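Local coordinates for alpha-fucosidase (Bifidobacterium bifidum, PDB 2EAE), which is the catalytic domain of a glycoside hydrolase family 95 enzyme, a 1,2-alpha-L-fucosidase that cleaves fucose from glycans, here bound to reaction products, at residues E127-Q132 against G405-G410; G338-S343 against T363-R368; G647-W652 against D700-S705. The protein carries 1 engineered substitution. All blocks are in the same frame, centred on the assembly; numbering follows the deposited sequence.

Interaction 1. Residues E127-Q132 against G405-G410; sequences ENAAEQ and GDNAHG. With GAL (beta-D-galactopyranose), chain B.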
# COMPACT_ATOMS: atom_id res chain seq x y z
N GLU A 127 -12.01 22.76 0.91
CA GLU A 127 -13.42 22.89 1.32
C GLU A 127 -14.48 22.41 0.30
O GLU A 127 -15.58 22.03 0.69
CB GLU A 127 -13.69 24.34 1.77
CG GLU A 127 -12.75 24.88 2.85
CD GLU A 127 -11.52 25.65 2.29
OE1 GLU A 127 -10.88 26.37 3.09
OE2 GLU A 127 -11.20 25.56 1.08
N ASN A 128 -14.14 22.43 -0.98
CA ASN A 128 -15.05 22.06 -2.05
C ASN A 128 -14.97 20.57 -2.42
O ASN A 128 -14.01 20.17 -3.08
CB ASN A 128 -14.68 22.86 -3.29
CG ASN A 128 -15.83 23.01 -4.26
OD1 ASN A 128 -15.99 24.08 -4.86
ND2 ASN A 128 -16.64 21.96 -4.41
N ALA A 129 -15.97 19.78 -2.02
CA ALA A 129 -15.98 18.33 -2.31
C ALA A 129 -16.03 17.99 -3.79
O ALA A 129 -15.54 16.94 -4.21
CB ALA A 129 -17.14 17.63 -1.55
N ALA A 130 -16.63 18.88 -4.59
CA ALA A 130 -16.67 18.67 -6.04
C ALA A 130 -15.29 18.83 -6.67
O ALA A 130 -14.98 18.16 -7.65
CB ALA A 130 -17.69 19.60 -6.72
N GLU A 131 -14.48 19.70 -6.09
CA GLU A 131 -13.09 19.90 -6.53
C GLU A 131 -12.20 18.77 -6.07
O GLU A 131 -11.28 18.37 -6.79
CB GLU A 131 -12.51 21.20 -5.97
CG GLU A 131 -12.94 22.46 -6.71
CD GLU A 131 -12.16 23.68 -6.24
OE1 GLU A 131 -11.52 23.65 -5.15
OE2 GLU A 131 -12.18 24.68 -6.99
N GLN A 132 -12.44 18.30 -4.85
CA GLN A 132 -11.66 17.15 -4.33
C GLN A 132 -11.91 15.92 -5.19
O GLN A 132 -10.96 15.29 -5.70
CB GLN A 132 -11.99 16.87 -2.85
CG GLN A 132 -11.16 15.69 -2.25
CD GLN A 132 -11.20 15.65 -0.72
OE1 GLN A 132 -11.84 16.48 -0.07
NE2 GLN A 132 -10.52 14.65 -0.15
N GLY A 405 -19.97 8.24 -6.73
CA GLY A 405 -20.69 9.48 -6.51
C GLY A 405 -19.72 10.54 -6.96
O GLY A 405 -18.51 10.28 -7.04
N ASP A 406 -20.22 11.72 -7.29
CA ASP A 406 -19.35 12.77 -7.83
C ASP A 406 -18.41 13.40 -6.81
O ASP A 406 -17.26 13.69 -7.12
CB ASP A 406 -20.20 13.86 -8.50
CG ASP A 406 -20.61 13.50 -9.92
OD1 ASP A 406 -20.18 12.48 -10.46
OD2 ASP A 406 -21.36 14.27 -10.54
N ASN A 407 -18.89 13.59 -5.59
CA ASN A 407 -18.19 14.39 -4.61
C ASN A 407 -17.39 13.57 -3.59
O ASN A 407 -17.71 12.41 -3.32
CB ASN A 407 -19.19 15.29 -3.89
CG ASN A 407 -19.57 16.50 -4.75
OD1 ASN A 407 -19.21 16.57 -5.93
ND2 ASN A 407 -20.27 17.45 -4.15
N ALA A 408 -16.36 14.21 -3.02
CA ALA A 408 -15.59 13.58 -1.96
C ALA A 408 -16.46 13.49 -0.71
O ALA A 408 -17.44 14.25 -0.57
CB ALA A 408 -14.35 14.36 -1.68
N HIS A 409 -16.10 12.56 0.17
CA HIS A 409 -16.79 12.32 1.42
C HIS A 409 -18.26 11.93 1.19
O HIS A 409 -19.15 12.27 1.98
CB HIS A 409 -16.62 13.52 2.36
CG HIS A 409 -15.19 13.95 2.53
ND1 HIS A 409 -14.26 13.18 3.20
CD2 HIS A 409 -14.53 15.04 2.09
CE1 HIS A 409 -13.09 13.80 3.18
NE2 HIS A 409 -13.22 14.92 2.50
N GLY A 410 -18.49 11.21 0.10
CA GLY A 410 -19.84 10.90 -0.35
C GLY A 410 -20.21 9.43 -0.30
O GLY A 410 -20.18 8.79 0.75
C1 GAL B . -12.18 10.21 8.90
C2 GAL B . -10.74 9.81 8.56
C3 GAL B . -9.89 11.05 8.23
C4 GAL B . -10.61 11.86 7.13
C5 GAL B . -12.03 12.20 7.58
C6 GAL B . -12.79 12.87 6.45
O2 GAL B . -10.15 9.02 9.56
O3 GAL B . -8.65 10.60 7.76
O4 GAL B . -10.66 11.08 5.95
O5 GAL B . -12.72 11.00 7.87
O6 GAL B . -13.99 13.40 6.97
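Q132 sends its side chain straight out toward H409, with CG opposite its own backbone N (chi1 -178°) and the rest of the chain extended. H409 keeps its CG beside the backbone N, which swings the ring back to meet that amide. The two side chains cross nearly at right angles, amide and imidazole planes 83° apart, and Q132 OE1 takes a weak hydrogen bond from H409 NE2 at 3.3 Å. On the way there the glutamine passes over A408, its CG lying 3.5 Å from A408 CB, so the methyl carries the aliphatic part of the side chain.

The backbones are joined by a single hydrogen bond: A408 N donates to A129 O at 3.1 Å and is almost straight at hydrogen (172°), although it comes in from above the carbonyl plane. A129 CB sits 4.3 Å from A408 CB, and N407 OD1 rests against A130, 3.3 Å from its CA.

The stronger partner of the Q132 amide is E485, which accepts from NE2 and with its other oxygen holds the galactose. H409 meets that sugar directly, CE1 lying 3.4 Å from C6 of the galactose. A short helix from the N-terminal beta-rich part thus backs a catalytic-domain loop, and that loop contributes H409, beside E485, to the glycan-binding pocket of this family 95 enzyme.

Interaction 2. Residues G338-S343 against T363-R368; sequences GQSGHS and TTAQKR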
# COMPACT_ATOMS: atom_id res chain seq x y z
N GLY A 338 3.40 -25.95 6.09
CA GLY A 338 2.71 -27.23 6.25
C GLY A 338 1.20 -27.10 6.01
O GLY A 338 0.40 -27.89 6.56
N GLN A 339 0.84 -26.14 5.16
CA GLN A 339 -0.55 -25.90 4.77
C GLN A 339 -1.13 -27.06 3.98
O GLN A 339 -0.42 -27.73 3.20
CB GLN A 339 -0.67 -24.79 3.74
CG GLN A 339 0.11 -23.58 3.84
CD GLN A 339 1.51 -23.70 3.33
OE1 GLN A 339 1.83 -23.50 2.13
NE2 GLN A 339 2.36 -23.90 4.24
N SER A 340 -2.45 -27.23 4.12
CA SER A 340 -3.25 -27.89 3.10
C SER A 340 -3.49 -26.93 1.92
O SER A 340 -3.11 -25.72 1.98
CB SER A 340 -4.59 -28.42 3.69
OG SER A 340 -5.14 -27.51 4.63
N GLY A 341 -4.05 -27.45 0.83
CA GLY A 341 -4.49 -26.62 -0.30
C GLY A 341 -5.72 -27.21 -0.99
O GLY A 341 -6.31 -28.16 -0.46
N HIS A 342 -6.07 -26.67 -2.15
CA HIS A 342 -7.29 -27.09 -2.87
C HIS A 342 -7.26 -28.56 -3.35
O HIS A 342 -8.31 -29.15 -3.57
CB HIS A 342 -7.67 -26.11 -4.01
CG HIS A 342 -6.90 -26.30 -5.30
ND1 HIS A 342 -5.72 -25.63 -5.57
CD2 HIS A 342 -7.16 -27.06 -6.39
CE1 HIS A 342 -5.28 -25.99 -6.77
NE2 HIS A 342 -6.14 -26.84 -7.30
N SER A 343 -6.05 -29.10 -3.51
CA SER A 343 -5.80 -30.49 -3.97
C SER A 343 -5.64 -31.49 -2.85
O SER A 343 -5.56 -32.71 -3.10
CB SER A 343 -4.48 -30.54 -4.75
OG SER A 343 -4.53 -29.67 -5.85
N THR A 363 -8.06 -27.33 11.75
CA THR A 363 -6.90 -28.13 12.12
C THR A 363 -5.66 -27.29 11.90
O THR A 363 -5.76 -26.25 11.28
CB THR A 363 -6.77 -29.35 11.21
OG1 THR A 363 -6.54 -28.91 9.85
CG2 THR A 363 -8.07 -30.21 11.27
N THR A 364 -4.49 -27.75 12.37
CA THR A 364 -3.27 -27.00 12.13
C THR A 364 -3.05 -26.73 10.66
O THR A 364 -2.75 -25.61 10.29
CB THR A 364 -2.06 -27.67 12.79
OG1 THR A 364 -2.31 -27.70 14.20
CG2 THR A 364 -0.77 -26.87 12.55
N ALA A 365 -3.17 -27.77 9.82
CA ALA A 365 -2.95 -27.64 8.39
C ALA A 365 -3.89 -26.59 7.79
O ALA A 365 -3.50 -25.82 6.94
CB ALA A 365 -3.16 -28.96 7.72
N GLN A 366 -5.15 -26.58 8.23
CA GLN A 366 -6.11 -25.60 7.72
C GLN A 366 -5.80 -24.18 8.20
O GLN A 366 -5.96 -23.23 7.43
CB GLN A 366 -7.55 -25.98 8.12
CG GLN A 366 -8.02 -27.25 7.40
CD GLN A 366 -9.34 -27.80 8.00
OE1 GLN A 366 -9.70 -27.49 9.16
NE2 GLN A 366 -10.03 -28.60 7.22
N LYS A 367 -5.38 -24.03 9.46
CA LYS A 367 -4.89 -22.74 9.93
C LYS A 367 -3.73 -22.24 9.06
O LYS A 367 -3.66 -21.05 8.70
CB LYS A 367 -4.45 -22.82 11.40
CG LYS A 367 -5.62 -22.92 12.39
CD LYS A 367 -5.12 -22.67 13.84
CE LYS A 367 -4.74 -21.20 14.07
NZ LYS A 367 -4.00 -20.99 15.38
N ARG A 368 -2.79 -23.14 8.75
CA ARG A 368 -1.63 -22.79 7.92
C ARG A 368 -2.05 -22.43 6.48
O ARG A 368 -1.47 -21.50 5.87
CB ARG A 368 -0.59 -23.93 7.91
CG ARG A 368 -0.05 -24.25 9.26
CD ARG A 368 0.42 -22.97 10.03
NE ARG A 368 0.80 -23.41 11.36
CZ ARG A 368 0.20 -23.07 12.49
NH1 ARG A 368 -0.80 -22.21 12.51
NH2 ARG A 368 0.66 -23.58 13.62
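Q339 and S340 lie along the first turn of helix 364-385, and here the packing is close. Q339 CG packs 3.3 Å from R368 O, whose hydrogen bond comes from T372 OG1. R368 answers with its own CB, 3.7 Å from Q339 CA. One residue on, S340 N donates to A365 O at 3.3 Å, a weak but fairly straight hydrogen bond (167°). S340 OG, held between its backbone N and carbonyl carbon (chi1 39°), stands over the same A365 carbonyl but finds its polar partner in E369. Beyond CB, the R368 chain bends at chi2 and carries the guanidinium away to a salt bridge with E371, with T364 CG2 over one of its faces.

Away from this strip the contact thins out. G338, at the exposed margin, stays looser, its O 3.8 Å from A365 CA. Past S340 the chain peels off altogether, and H342 stacks on W18 instead.

The exposed start of the helix is closed by a capping box, in which Q366 N donates to T363 OG1 at 3.2 Å and T363 N to Q366 OE1 at 3.1 Å. With an alanine in place of Q366, T363 N would probably be left without its acceptor and a gap would open beside S340 OG, where Q366 CG now lies.

Around the contact, Q366 leans on L353 and K367 on Y357, both of helix 350-359. The loop 338-343 runs from strand 334-336, at the edge of a C-terminal antiparallel sheet, past the beginning of helix 364-385 and on toward helix 350-359.

Interaction 3. Residues G647-W652 against D700-S705; sequences GQIKEW and DAAKTS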
# COMPACT_ATOMS: atom_id res chain seq x y z
N GLY A 647 5.89 4.58 31.78
CA GLY A 647 6.96 3.89 31.06
C GLY A 647 6.73 3.75 29.55
O GLY A 647 7.43 2.97 28.92
N GLN A 648 5.74 4.49 29.03
CA GLN A 648 5.32 4.52 27.61
C GLN A 648 6.15 5.54 26.81
O GLN A 648 6.74 6.48 27.36
CB GLN A 648 3.82 4.87 27.49
CG GLN A 648 3.44 6.36 27.47
CD GLN A 648 3.61 7.09 28.82
OE1 GLN A 648 4.13 6.53 29.81
NE2 GLN A 648 3.18 8.36 28.86
N ILE A 649 6.21 5.35 25.49
CA ILE A 649 6.69 6.43 24.63
C ILE A 649 5.61 7.50 24.58
O ILE A 649 4.45 7.19 24.29
CB ILE A 649 7.00 5.91 23.20
CG1 ILE A 649 8.15 4.90 23.31
CG2 ILE A 649 7.25 7.09 22.22
CD1 ILE A 649 8.90 4.57 22.09
N LYS A 650 5.97 8.73 24.94
CA LYS A 650 4.98 9.82 24.91
C LYS A 650 4.51 10.09 23.47
O LYS A 650 5.34 10.08 22.54
CB LYS A 650 5.57 11.11 25.47
CG LYS A 650 6.03 11.07 26.94
CD LYS A 650 6.56 12.44 27.31
CE LYS A 650 7.25 12.39 28.68
NZ LYS A 650 7.76 13.77 28.97
N GLU A 651 3.22 10.30 23.28
CA GLU A 651 2.70 10.71 21.96
C GLU A 651 2.81 12.22 21.80
O GLU A 651 2.95 12.73 20.67
CB GLU A 651 1.26 10.24 21.75
CG GLU A 651 0.77 10.35 20.31
CD GLU A 651 -0.56 9.63 19.98
OE1 GLU A 651 -1.04 8.76 20.75
OE2 GLU A 651 -1.12 9.89 18.89
N TRP A 652 2.71 12.92 22.92
CA TRP A 652 2.91 14.40 22.98
C TRP A 652 3.92 14.78 24.04
O TRP A 652 4.01 14.12 25.11
CB TRP A 652 1.57 15.16 23.23
CG TRP A 652 0.47 14.76 22.29
CD1 TRP A 652 0.19 15.33 21.09
CD2 TRP A 652 -0.46 13.69 22.46
NE1 TRP A 652 -0.84 14.68 20.48
CE2 TRP A 652 -1.27 13.66 21.28
CE3 TRP A 652 -0.68 12.74 23.47
CZ2 TRP A 652 -2.30 12.72 21.09
CZ3 TRP A 652 -1.73 11.78 23.27
CH2 TRP A 652 -2.52 11.80 22.09
N ASP A 700 11.92 -0.96 25.44
CA ASP A 700 11.00 -1.29 26.52
C ASP A 700 9.78 -0.36 26.50
O ASP A 700 8.66 -0.81 26.72
CB ASP A 700 11.71 -1.20 27.89
CG ASP A 700 12.82 -2.28 28.08
OD1 ASP A 700 12.78 -3.36 27.45
OD2 ASP A 700 13.74 -2.04 28.90
N ALA A 701 10.01 0.94 26.28
CA ALA A 701 8.91 1.92 26.24
C ALA A 701 8.02 1.67 25.02
O ALA A 701 6.80 1.82 25.11
CB ALA A 701 9.46 3.37 26.23
N ALA A 702 8.62 1.33 23.89
CA ALA A 702 7.81 1.05 22.68
C ALA A 702 6.92 -0.17 22.93
O ALA A 702 5.75 -0.16 22.60
CB ALA A 702 8.70 0.84 21.43
N LYS A 703 7.47 -1.22 23.55
CA LYS A 703 6.69 -2.39 23.92
C LYS A 703 5.58 -2.06 24.94
O LYS A 703 4.47 -2.56 24.81
CB LYS A 703 7.61 -3.50 24.44
CG LYS A 703 8.47 -4.15 23.37
CD LYS A 703 9.47 -5.16 23.99
CE LYS A 703 8.80 -6.49 24.36
NZ LYS A 703 8.59 -7.41 23.17
N THR A 704 5.88 -1.21 25.93
CA THR A 704 4.85 -0.72 26.86
C THR A 704 3.72 -0.02 26.12
O THR A 704 2.54 -0.34 26.37
CB THR A 704 5.44 0.21 27.92
OG1 THR A 704 6.40 -0.53 28.71
CG2 THR A 704 4.37 0.87 28.82
N SER A 705 4.08 0.90 25.21
CA SER A 705 3.11 1.64 24.36
C SER A 705 2.28 0.67 23.53
O SER A 705 1.02 0.78 23.48
CB SER A 705 3.85 2.63 23.44
OG SER A 705 4.34 3.75 24.19
O HOH W 1 1.92 5.02 24.31
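The flat peptide group between G647 and Q648 is pressed against the helix: T704 CG2 lies over one of its faces, 3.8 Å from G647 C, while A701 comes up to its oxygen end. There A701 CA makes a CA-H...O contact of 3.2 Å with G647 O (143° at the hydrogen). A second flat group, the carbonyl of D700, is gripped by T704 from opposite faces, by OG1 on one and by the backbone N on the other, which fixes the threonine's rotation and leaves CG2 turned to the loop.

Glycine suits position 647, where the backbone has positive phi. What results is an extended loop laid along one side of helix 699-710, in the helical catalytic domain of family 95, whose clan is known for (alpha/alpha)6 barrels.

S705 OG reaches the loop backbone: I649 N donates to it at 2.8 Å, with a bent angle of 137°. A water hydrogen-bonded to S705 OG (2.7 Å) donates weakly to I649 O, so serine and water together serve both backbone polar atoms of the isoleucine. The side chain of I649 covers the preceding turn of the helix, CG1 3.5 Å from A701 CB and CD1 3.8 Å from A702 CB, with I641 and I691 also touching it. Q648 turns its amide away to E655 and G656, while E651 forms a salt bridge with R709, farther along the same helix.

Following the chain from the N terminus, 127-132 comes first, in the beta-rich N-terminal part, and waits more than 270 residues for 405-410 to close interaction 1. Within that long excursion interaction 2 opens and shuts: 338-343 and 363-368 enclose a short loop carrying helix 350-359. Interaction 3 follows in series, 647-652 being met by helix 699-710 after an almost wholly irregular stretch. None of the three touches another, and interactions 1 and 2 lie on opposite sides of the chain's centre, their own centres about 45 Å apart. Interaction 1 joins the N-terminal beta-rich part to the catalytic part, next to the sugar through H409, whereas interactions 2 and 3 tie loops to helices inside the catalytic part.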